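Local coordinates for coiled-coil and C2 domain-containing protein 1-like (Drosophila melanogaster, PDB 6EI6) that binds monophosphorylated phosphatidylinositols through its C2 domain and regulates the ESCRT pathway in endosomal protein sorting, probably by preventing inappropriate polymerisation of the ESCRT-III protein shrub, at residues Val123-Ile128 against Glu244-Val249; His227-Leu232 against Gly240-Val245. One frame throughout, in Å; residues are numbered along the deposited sequence.

Contact 1. Residues Val123-Ile128 against Glu244-Val249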
ATOM      1  N   VAL A 123      -9.465   7.474  -3.000  1.00 43.24           N
ATOM      2  CA  VAL A 123     -10.608   7.055  -3.799  1.00 42.09           C
ATOM      3  C   VAL A 123     -11.556   6.294  -2.889  1.00 49.72           C
ATOM      4  O   VAL A 123     -11.186   5.249  -2.336  1.00 49.19           O
ATOM      5  CB  VAL A 123     -10.191   6.176  -4.983  1.00 46.23           C
ATOM      6  CG1 VAL A 123     -11.399   5.841  -5.824  1.00 44.81           C
ATOM      7  CG2 VAL A 123      -9.109   6.869  -5.822  1.00 47.18           C
ATOM      8  N   VAL A 124     -12.768   6.820  -2.721  1.00 49.99           N
ATOM      9  CA  VAL A 124     -13.837   6.099  -2.043  1.00 46.64           C
ATOM     10  C   VAL A 124     -14.604   5.364  -3.136  1.00 50.02           C
ATOM     11  O   VAL A 124     -15.254   5.988  -3.976  1.00 53.24           O
ATOM     12  CB  VAL A 124     -14.741   7.040  -1.233  1.00 47.19           C
ATOM     13  CG1 VAL A 124     -15.713   6.253  -0.365  1.00 47.73           C
ATOM     14  CG2 VAL A 124     -13.908   7.966  -0.354  1.00 42.29           C
ATOM     15  N   VAL A 125     -14.520   4.039  -3.138  1.00 50.10           N
ATOM     16  CA  VAL A 125     -14.949   3.245  -4.281  1.00 55.86           C
ATOM     17  C   VAL A 125     -16.379   2.735  -4.132  1.00 55.14           C
ATOM     18  O   VAL A 125     -17.146   2.744  -5.090  1.00 56.85           O
ATOM     19  CB  VAL A 125     -13.961   2.081  -4.530  1.00 53.64           C
ATOM     20  CG1 VAL A 125     -14.400   1.270  -5.720  1.00 49.57           C
ATOM     21  CG2 VAL A 125     -12.556   2.614  -4.738  1.00 49.26           C
ATOM     22  N   ARG A 126     -16.747   2.209  -2.970  1.00 53.18           N
ATOM     23  CA  ARG A 126     -18.082   1.633  -2.854  1.00 54.47           C
ATOM     24  C   ARG A 126     -18.255   1.096  -1.446  1.00 60.08           C
ATOM     25  O   ARG A 126     -17.281   0.760  -0.763  1.00 58.14           O
ATOM     26  CB  ARG A 126     -18.359   0.505  -3.878  1.00 53.43           C
ATOM     27  CG  ARG A 126     -17.485  -0.729  -3.741  1.00 60.05           C
ATOM     28  CD  ARG A 126     -17.776  -1.815  -4.795  1.00 58.11           C
ATOM     29  NE  ARG A 126     -17.453  -3.141  -4.256  1.00 71.40           N
ATOM     30  CZ  ARG A 126     -17.328  -4.259  -4.976  1.00 77.30           C
ATOM     31  NH1 ARG A 126     -17.496  -4.239  -6.295  1.00 78.03           N
ATOM     32  NH2 ARG A 126     -17.033  -5.408  -4.370  1.00 70.52           N
ATOM     33  N   GLY A 127     -19.514   1.038  -1.019  1.00 59.39           N
ATOM     34  CA  GLY A 127     -19.903   0.296   0.159  1.00 53.64           C
ATOM     35  C   GLY A 127     -20.513  -1.023  -0.277  1.00 57.91           C
ATOM     36  O   GLY A 127     -21.016  -1.167  -1.394  1.00 55.34           O
ATOM     37  N   ILE A 128     -20.433  -2.003   0.610  1.00 57.36           N
ATOM     38  CA  ILE A 128     -20.817  -3.372   0.305  1.00 60.36           C
ATOM     39  C   ILE A 128     -21.698  -3.834   1.453  1.00 59.18           C
ATOM     40  O   ILE A 128     -21.188  -4.169   2.527  1.00 58.00           O
ATOM     41  CB  ILE A 128     -19.608  -4.306   0.129  1.00 57.27           C
ATOM     42  CG1 ILE A 128     -18.529  -3.656  -0.732  1.00 60.00           C
ATOM     43  CG2 ILE A 128     -20.063  -5.637  -0.446  1.00 53.52           C
ATOM     44  CD1 ILE A 128     -17.470  -4.638  -1.211  1.00 61.47           C
ATOM     45  N   GLU A 244     -14.786  -0.092   0.243  1.00 50.07           N
ATOM     46  CA  GLU A 244     -13.659  -0.321  -0.647  1.00 46.14           C
ATOM     47  C   GLU A 244     -13.026   1.008  -1.029  1.00 47.35           C
ATOM     48  O   GLU A 244     -13.722   1.935  -1.462  1.00 49.47           O
ATOM     49  CB  GLU A 244     -14.093  -1.072  -1.898  1.00 49.19           C
ATOM     50  CG  GLU A 244     -12.954  -1.283  -2.853  1.00 52.04           C
ATOM     51  CD  GLU A 244     -13.414  -1.829  -4.172  1.00 59.06           C
ATOM     52  OE1 GLU A 244     -14.584  -2.254  -4.261  1.00 62.82           O
ATOM     53  OE2 GLU A 244     -12.611  -1.829  -5.127  1.00 63.30           O
ATOM     54  N   VAL A 245     -11.701   1.077  -0.918  1.00 47.35           N
ATOM     55  CA  VAL A 245     -10.977   2.336  -0.905  1.00 44.83           C
ATOM     56  C   VAL A 245      -9.617   2.157  -1.588  1.00 48.08           C
ATOM     57  O   VAL A 245      -9.016   1.081  -1.543  1.00 45.39           O
ATOM     58  CB  VAL A 245     -10.858   2.797   0.564  1.00 42.23           C
ATOM     59  CG1 VAL A 245      -9.638   3.654   0.783  1.00 45.19           C
ATOM     60  CG2 VAL A 245     -12.123   3.527   0.982  1.00 45.28           C
ATOM     61  N   LYS A 246      -9.140   3.219  -2.238  1.00 45.15           N
ATOM     62  CA  LYS A 246      -7.792   3.280  -2.789  1.00 41.76           C
ATOM     63  C   LYS A 246      -7.050   4.476  -2.206  1.00 45.01           C
ATOM     64  O   LYS A 246      -7.646   5.533  -1.977  1.00 46.56           O
ATOM     65  CB  LYS A 246      -7.815   3.402  -4.305  1.00 43.29           C
ATOM     66  CG  LYS A 246      -8.541   2.289  -5.034  1.00 44.91           C
ATOM     67  CD  LYS A 246      -8.663   2.661  -6.499  1.00 42.35           C
ATOM     68  CE  LYS A 246      -8.921   1.435  -7.345  1.00 50.83           C
ATOM     69  NZ  LYS A 246      -9.036   1.822  -8.777  1.00 56.35           N
ATOM     70  N   ILE A 247      -5.751   4.316  -1.950  1.00 40.44           N
ATOM     71  CA  ILE A 247      -4.882   5.441  -1.625  1.00 39.88           C
ATOM     72  C   ILE A 247      -3.655   5.359  -2.519  1.00 45.35           C
ATOM     73  O   ILE A 247      -2.965   4.331  -2.550  1.00 42.58           O
ATOM     74  CB  ILE A 247      -4.472   5.458  -0.148  1.00 40.15           C
ATOM     75  CG1 ILE A 247      -5.696   5.201   0.740  1.00 43.16           C
ATOM     76  CG2 ILE A 247      -3.823   6.797   0.186  1.00 38.69           C
ATOM     77  CD1 ILE A 247      -5.360   5.212   2.206  1.00 40.00           C
ATOM     78  N   ARG A 248      -3.390   6.427  -3.257  1.00 43.54           N
ATOM     79  CA  ARG A 248      -2.422   6.364  -4.340  1.00 43.06           C
ATOM     80  C   ARG A 248      -1.454   7.527  -4.262  1.00 44.45           C
ATOM     81  O   ARG A 248      -1.856   8.661  -4.001  1.00 48.26           O
ATOM     82  CB  ARG A 248      -3.122   6.373  -5.686  1.00 43.00           C
ATOM     83  CG  ARG A 248      -4.190   5.304  -5.816  1.00 46.56           C
ATOM     84  CD  ARG A 248      -4.917   5.422  -7.145  1.00 48.48           C
ATOM     85  NE  ARG A 248      -4.025   5.188  -8.286  1.00 50.01           N
ATOM     86  CZ  ARG A 248      -3.625   6.143  -9.127  1.00 52.86           C
ATOM     87  NH1 ARG A 248      -4.030   7.405  -8.958  1.00 53.68           N
ATOM     88  NH2 ARG A 248      -2.823   5.838 -10.143  1.00 50.07           N
ATOM     89  N   VAL A 249      -0.178   7.241  -4.515  1.00 46.48           N
ATOM     90  CA  VAL A 249       0.843   8.270  -4.664  1.00 49.17           C
ATOM     91  C   VAL A 249       1.585   8.031  -5.975  1.00 48.32           C
ATOM     92  O   VAL A 249       1.477   6.967  -6.592  1.00 45.70           O
ATOM     93  CB  VAL A 249       1.820   8.303  -3.480  1.00 41.80           C
ATOM     94  CG1 VAL A 249       1.115   8.837  -2.260  1.00 40.42           C
ATOM     95  CG2 VAL A 249       2.365   6.906  -3.226  1.00 43.01           C
TER
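V123 and K246 face each other as an antiparallel hydrogen-bonded pair. V123 N gives its hydrogen to K246 O at 2.9 Å, and K246 N returns one to V123 O. V123 O also receives a CA-H...O contact from V245 CA at 3.3 Å. The carbonyl of E244 serves two donors. V125 N reaches E244 O at 2.8 Å, and R126 N adds a weak bond to E244 O at 3.4 Å. R126 O accepts from E244 N, nearly along the C=O axis. V125 and R126 thus both face E244, a classic beta bulge, and the register slips by one residue. The bulge lies where strands 119-128 and 241-249 run side by side in a four-stranded antiparallel sheet of the C2 domain. At the bulge the V125 side chain points toward the partner strand. V125 CG1 rests 3.6 Å from E244 CD. E244 OE1 pairs with R126 NE at 3.0 Å in a salt bridge of charge alone. The oxygen lies over one face of the guanidinium, with the two planes 84° apart, and no N-H points at it. R126 CG sits between backbone N and carbonyl carbon (chi1 63°), 3.3 Å from E244 OE1. The other carboxylate oxygen, E244 OE2, is satisfied by H227. On its far side strand 119-128 continues the sheet, through backbone bonding of V124 with E171.

Contact 2. Residues His227-Leu232 against Gly240-Val245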
ATOM      1  N   HIS A 227      -5.108  -0.637  -2.023  1.00 41.73           N
ATOM      2  CA  HIS A 227      -6.443  -0.892  -2.557  1.00 43.13           C
ATOM      3  C   HIS A 227      -7.004  -2.146  -1.898  1.00 46.36           C
ATOM      4  O   HIS A 227      -6.550  -3.259  -2.166  1.00 46.99           O
ATOM      5  CB  HIS A 227      -6.418  -1.030  -4.070  1.00 45.44           C
ATOM      6  CG  HIS A 227      -7.720  -1.487  -4.652  1.00 51.87           C
ATOM      7  ND1 HIS A 227      -7.804  -2.181  -5.841  1.00 55.77           N
ATOM      8  CD2 HIS A 227      -8.993  -1.363  -4.199  1.00 50.85           C
ATOM      9  CE1 HIS A 227      -9.072  -2.456  -6.101  1.00 55.80           C
ATOM     10  NE2 HIS A 227      -9.813  -1.973  -5.117  1.00 52.84           N
ATOM     11  N   ASP A 228      -8.000  -1.970  -1.046  1.00 47.46           N
ATOM     12  CA  ASP A 228      -8.593  -3.092  -0.340  1.00 46.44           C
ATOM     13  C   ASP A 228     -10.031  -2.729   0.006  1.00 51.57           C
ATOM     14  O   ASP A 228     -10.528  -1.657  -0.350  1.00 51.35           O
ATOM     15  CB  ASP A 228      -7.771  -3.437   0.900  1.00 45.40           C
ATOM     16  CG  ASP A 228      -7.600  -4.929   1.082  1.00 49.06           C
ATOM     17  OD1 ASP A 228      -8.412  -5.674   0.504  1.00 47.19           O
ATOM     18  OD2 ASP A 228      -6.657  -5.359   1.786  1.00 48.46           O
ATOM     19  N   THR A 229     -10.702  -3.648   0.691  1.00 50.98           N
ATOM     20  CA  THR A 229     -12.036  -3.448   1.228  1.00 49.49           C
ATOM     21  C   THR A 229     -11.972  -3.738   2.724  1.00 51.86           C
ATOM     22  O   THR A 229     -11.320  -4.702   3.144  1.00 52.35           O
ATOM     23  CB  THR A 229     -13.037  -4.365   0.545  1.00 46.62           C
ATOM     24  OG1 THR A 229     -12.711  -5.705   0.888  1.00 55.72           O
ATOM     25  CG2 THR A 229     -12.954  -4.242  -0.946  1.00 45.58           C
ATOM     26  N   TYR A 230     -12.628  -2.898   3.530  1.00 47.92           N
ATOM     27  CA  TYR A 230     -12.436  -2.911   4.978  1.00 48.99           C
ATOM     28  C   TYR A 230     -13.772  -2.993   5.710  1.00 51.25           C
ATOM     29  O   TYR A 230     -14.793  -2.486   5.235  1.00 52.95           O
ATOM     30  CB  TYR A 230     -11.665  -1.659   5.452  1.00 48.81           C
ATOM     31  CG  TYR A 230     -10.338  -1.451   4.757  1.00 50.41           C
ATOM     32  CD1 TYR A 230     -10.269  -0.905   3.470  1.00 47.03           C
ATOM     33  CD2 TYR A 230      -9.153  -1.803   5.381  1.00 49.11           C
ATOM     34  CE1 TYR A 230      -9.060  -0.733   2.833  1.00 44.73           C
ATOM     35  CE2 TYR A 230      -7.935  -1.620   4.756  1.00 48.16           C
ATOM     36  CZ  TYR A 230      -7.898  -1.091   3.486  1.00 48.21           C
ATOM     37  OH  TYR A 230      -6.677  -0.921   2.895  1.00 46.35           O
ATOM     38  N   ASP A 231     -13.749  -3.622   6.884  1.00 48.94           N
ATOM     39  CA  ASP A 231     -14.951  -3.804   7.692  1.00 47.75           C
ATOM     40  C   ASP A 231     -15.321  -2.508   8.396  1.00 50.02           C
ATOM     41  O   ASP A 231     -14.478  -1.902   9.069  1.00 49.17           O
ATOM     42  CB  ASP A 231     -14.740  -4.888   8.753  1.00 48.46           C
ATOM     43  CG  ASP A 231     -14.704  -6.293   8.175  1.00 56.90           C
ATOM     44  OD1 ASP A 231     -15.450  -6.564   7.199  1.00 53.66           O
ATOM     45  OD2 ASP A 231     -13.916  -7.123   8.705  1.00 61.61           O
ATOM     46  N   LEU A 232     -16.594  -2.117   8.301  1.00 50.60           N
ATOM     47  CA  LEU A 232     -17.070  -0.995   9.102  1.00 44.30           C
ATOM     48  C   LEU A 232     -16.990  -1.363  10.577  1.00 48.68           C
ATOM     49  O   LEU A 232     -17.410  -2.456  10.975  1.00 50.92           O
ATOM     50  CB  LEU A 232     -18.493  -0.618   8.697  1.00 47.37           C
ATOM     51  CG  LEU A 232     -18.604   0.479   7.621  1.00 48.89           C
ATOM     52  CD1 LEU A 232     -17.882   0.132   6.322  1.00 45.80           C
ATOM     53  CD2 LEU A 232     -20.043   0.769   7.308  1.00 53.92           C
ATOM     54  N   GLY A 240     -20.883  -4.690  10.359  1.00 55.05           N
ATOM     55  CA  GLY A 240     -21.662  -5.239   9.284  1.00 50.50           C
ATOM     56  C   GLY A 240     -20.880  -5.062   8.015  1.00 57.54           C
ATOM     57  O   GLY A 240     -19.787  -5.623   7.893  1.00 73.31           O
ATOM     58  N   GLY A 241     -21.383  -4.254   7.091  1.00 56.52           N
ATOM     59  CA  GLY A 241     -20.770  -4.151   5.771  1.00 58.46           C
ATOM     60  C   GLY A 241     -19.319  -3.702   5.671  1.00 53.07           C
ATOM     61  O   GLY A 241     -18.555  -3.704   6.652  1.00 49.45           O
ATOM     62  N   LYS A 242     -18.935  -3.296   4.461  1.00 51.67           N
ATOM     63  CA  LYS A 242     -17.546  -3.003   4.140  1.00 55.31           C
ATOM     64  C   LYS A 242     -17.470  -1.779   3.244  1.00 54.25           C
ATOM     65  O   LYS A 242     -18.434  -1.420   2.563  1.00 54.87           O
ATOM     66  CB  LYS A 242     -16.853  -4.177   3.430  1.00 51.87           C
ATOM     67  CG  LYS A 242     -16.599  -5.389   4.297  1.00 52.94           C
ATOM     68  CD  LYS A 242     -15.774  -6.402   3.537  1.00 55.97           C
ATOM     69  CE  LYS A 242     -16.657  -7.260   2.655  1.00 58.94           C
ATOM     70  NZ  LYS A 242     -16.880  -8.583   3.308  1.00 70.13           N
ATOM     71  N   LEU A 243     -16.286  -1.162   3.230  1.00 47.78           N
ATOM     72  CA  LEU A 243     -15.985  -0.035   2.358  1.00 49.82           C
ATOM     73  C   LEU A 243     -14.731  -0.349   1.544  1.00 51.22           C
ATOM     74  O   LEU A 243     -13.728  -0.825   2.091  1.00 50.67           O
ATOM     75  CB  LEU A 243     -15.797   1.257   3.172  1.00 43.22           C
ATOM     76  CG  LEU A 243     -15.649   2.558   2.380  1.00 45.33           C
ATOM     77  CD1 LEU A 243     -16.918   2.902   1.637  1.00 47.47           C
ATOM     78  CD2 LEU A 243     -15.253   3.694   3.275  1.00 41.10           C
ATOM     79  N   GLU A 244     -14.786  -0.092   0.243  1.00 50.07           N
ATOM     80  CA  GLU A 244     -13.659  -0.321  -0.647  1.00 46.14           C
ATOM     81  C   GLU A 244     -13.026   1.008  -1.029  1.00 47.35           C
ATOM     82  O   GLU A 244     -13.722   1.935  -1.462  1.00 49.47           O
ATOM     83  CB  GLU A 244     -14.093  -1.072  -1.898  1.00 49.19           C
ATOM     84  CG  GLU A 244     -12.954  -1.283  -2.853  1.00 52.04           C
ATOM     85  CD  GLU A 244     -13.414  -1.829  -4.172  1.00 59.06           C
ATOM     86  OE1 GLU A 244     -14.584  -2.254  -4.261  1.00 62.82           O
ATOM     87  OE2 GLU A 244     -12.611  -1.829  -5.127  1.00 63.30           O
ATOM     88  N   VAL A 245     -11.701   1.077  -0.918  1.00 47.35           N
ATOM     89  CA  VAL A 245     -10.977   2.336  -0.905  1.00 44.83           C
ATOM     90  C   VAL A 245      -9.617   2.157  -1.588  1.00 48.08           C
ATOM     91  O   VAL A 245      -9.016   1.081  -1.543  1.00 45.39           O
ATOM     92  CB  VAL A 245     -10.858   2.797   0.564  1.00 42.23           C
ATOM     93  CG1 VAL A 245      -9.638   3.654   0.783  1.00 45.19           C
ATOM     94  CG2 VAL A 245     -12.123   3.527   0.982  1.00 45.28           C
TER
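The H227 ring meets E244 with its edge. H227 NE2 gives its hydrogen to E244 OE2 at 2.8 Å, nearly straight at 168°. The ring and carboxylate planes are only 19° apart, and OE2 is met on its anti side, somewhat out of the carboxylate plane. V245 O also lies at the ring edge, near CD2. The Y230 ring likewise has L243 O at its edge, 3.7 Å from Y230 CD1. V213 and V215 of strand 208-216 also touch the Y230 side chain. Between the strands, Y230 and L243 exchange two backbone bonds. D228 and V245 form the next pair, and L232 N bonds to G241 O at 3.0 Å. T229 CG2 packs against E244 CB and CG, both at 3.5 Å. D231 OD1 lies alongside K242 CG at 3.3 Å. L232 CD1 touches L243 CB at 3.9 Å, and both side chains reach I197 of the facing sheet in this C2 beta-sandwich. An alanine at E244 would probably leave H227 NE2 without its acceptor and R126 without its charge partner, and T229 CG2 would lose its contact with CG. The carboxylate also faces R126, so E244 probably keeps its negative charge and could favour a protonated H227.

Overall arrangement
Both contacts lie in one antiparallel sheet and share strand 241-249. Contact 1 joins it to strand 119-128, and contact 2 joins it to 225-233, an edge strand of the sheet within this chain. The backbone of K242 also bonds to I128, so the pairing with 119-128 continues beside contact 2. Each contact is partly buried. On one face V124, V245, L243 and L232 pack apolar side chains toward the second sheet. The other face carries R126, E244, K246, T229, D231 and K242, mostly polar, with V123 buried among them. E244 belongs to both contacts. Its two oxygens join neighbouring strands, by charge in contact 1 and by a directed bond in contact 2. Only contact 1 contains a bulge.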